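Local coordinates for protein pumilio homolog 23 (Arabidopsis thaliana, PDB 5WZK) that binds 18S rRNA sequence-specifically through pumilio repeats, and probably regulates translation and mRNA stability, at residues A[472-475]-A[476-480]. Sequence-based numbering, arbitrary orientation.
Sequences TVEK and CFDAC. With nucleotides of chain B.
E474 overlaps D478 one helical turn on, where its CG lies 3.4 Å from OD2 of D478. The two side chains lean across each other, with their carboxylate planes 46° apart. E474 OE2 and D478 OD2 are 3.9 Å apart, a like-charge approach that probably costs some energy. A long, weak ion pair from K511 to E474 may offset part of it. CG of E474 is anti to the backbone N (chi1 164°), and the extended chain carries the carboxylate to Y507, whose hydroxyl makes a weak hydrogen bond with OE1. The backbone here belongs to helix 467-478. C476 N, F477 N and D478 N bond to the carbonyls of T472, V473 and E474. The next bond, from A479 N to K475 O, is weak at 3.4 Å, and A479 N also bonds to C476 O. On another side of the helix, C476 SG lies 4.2 Å from T472 CG2, and both residues pack against helix 432-440. V473 and F477 rest on helix 482-494. K475 stretches toward the RNA, placing NZ 2.9 Å from O6 of G2 of chain B. T472 OG1 is hydrogen-bonded to OE2 of E437, whose OE1 forms a long, weak ion pair with K475 NZ. T472 and K475 thus face the guanine, as on the RNA-facing helix of a pumilio repeat, here Pumilio 8 of the right-handed superhelix.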
# COMPACT_ATOMS: atom_id res chain seq x y z
N THR A 472 2.68 12.32 -20.03
CA THR A 472 2.85 13.76 -19.94
C THR A 472 2.56 14.44 -21.27
O THR A 472 1.91 15.49 -21.31
CB THR A 472 4.26 14.08 -19.45
OG1 THR A 472 4.49 13.40 -18.21
CG2 THR A 472 4.44 15.59 -19.22
N VAL A 473 3.00 13.84 -22.38
CA VAL A 473 2.72 14.41 -23.69
C VAL A 473 1.22 14.56 -23.90
O VAL A 473 0.74 15.61 -24.32
CB VAL A 473 3.37 13.56 -24.80
CG1 VAL A 473 2.89 14.01 -26.17
CG2 VAL A 473 4.89 13.65 -24.69
N GLU A 474 0.45 13.51 -23.59
CA GLU A 474 -0.99 13.59 -23.82
C GLU A 474 -1.65 14.61 -22.90
O GLU A 474 -2.56 15.34 -23.31
CB GLU A 474 -1.66 12.23 -23.66
CG GLU A 474 -3.18 12.35 -23.52
CD GLU A 474 -3.93 11.04 -23.66
OE1 GLU A 474 -3.34 9.98 -23.39
OE2 GLU A 474 -5.12 11.08 -24.05
N LYS A 475 -1.21 14.68 -21.65
CA LYS A 475 -1.85 15.63 -20.75
C LYS A 475 -1.54 17.07 -21.13
O LYS A 475 -2.38 17.96 -20.94
CB LYS A 475 -1.47 15.32 -19.31
CG LYS A 475 -2.43 14.32 -18.68
CD LYS A 475 -1.77 13.45 -17.63
CE LYS A 475 -2.80 12.81 -16.73
NZ LYS A 475 -2.29 11.54 -16.16
N CYS A 476 -0.35 17.31 -21.70
CA CYS A 476 -0.05 18.63 -22.25
C CYS A 476 -0.94 18.92 -23.45
O CYS A 476 -1.63 19.95 -23.51
CB CYS A 476 1.42 18.72 -22.66
SG CYS A 476 2.61 18.75 -21.33
N PHE A 477 -0.91 18.02 -24.44
CA PHE A 477 -1.78 18.11 -25.61
C PHE A 477 -3.21 18.47 -25.22
O PHE A 477 -3.81 19.37 -25.80
CB PHE A 477 -1.72 16.78 -26.36
CG PHE A 477 -2.42 16.80 -27.68
CD1 PHE A 477 -3.76 16.47 -27.77
CD2 PHE A 477 -1.72 17.13 -28.83
CE1 PHE A 477 -4.41 16.49 -28.98
CE2 PHE A 477 -2.37 17.14 -30.05
CZ PHE A 477 -3.72 16.82 -30.13
N ASP A 478 -3.76 17.77 -24.21
CA ASP A 478 -5.14 18.03 -23.80
C ASP A 478 -5.35 19.46 -23.30
O ASP A 478 -6.45 20.00 -23.44
CB ASP A 478 -5.57 17.03 -22.70
CG ASP A 478 -5.82 15.62 -23.24
OD1 ASP A 478 -6.37 15.47 -24.36
OD2 ASP A 478 -5.47 14.64 -22.53
N ALA A 479 -4.31 20.08 -22.74
CA ALA A 479 -4.40 21.43 -22.18
C ALA A 479 -4.06 22.54 -23.18
O ALA A 479 -4.08 23.72 -22.79
CB ALA A 479 -3.50 21.57 -20.96
N CYS A 480 -3.80 22.22 -24.44
CA CYS A 480 -3.24 23.17 -25.40
C CYS A 480 -4.29 23.75 -26.33
O CYS A 480 -5.35 23.16 -26.58
CB CYS A 480 -2.18 22.49 -26.25
SG CYS A 480 -0.64 22.34 -25.45
P G B 2 1.77 1.23 -13.83
OP1 G B 2 0.72 1.71 -14.78
OP2 G B 2 2.22 -0.18 -13.86
O5' G B 2 3.09 2.10 -13.96
C5' G B 2 4.03 1.89 -15.00
C4' G B 2 4.74 3.18 -15.34
O4' G B 2 3.81 4.14 -15.93
C3' G B 2 5.38 3.91 -14.16
O3' G B 2 6.48 4.65 -14.66
C2' G B 2 4.28 4.89 -13.77
O2' G B 2 4.70 5.99 -12.99
C1' G B 2 3.81 5.32 -15.15
N9 G B 2 2.48 5.96 -15.16
C8 G B 2 1.23 5.42 -14.96
N7 G B 2 0.28 6.31 -15.02
C5 G B 2 0.95 7.51 -15.25
C6 G B 2 0.46 8.82 -15.39
O6 G B 2 -0.73 9.19 -15.34
N1 G B 2 1.49 9.73 -15.61
C2 G B 2 2.83 9.41 -15.68
N2 G B 2 3.71 10.40 -15.90
N3 G B 2 3.29 8.18 -15.55
C4 G B 2 2.30 7.30 -15.34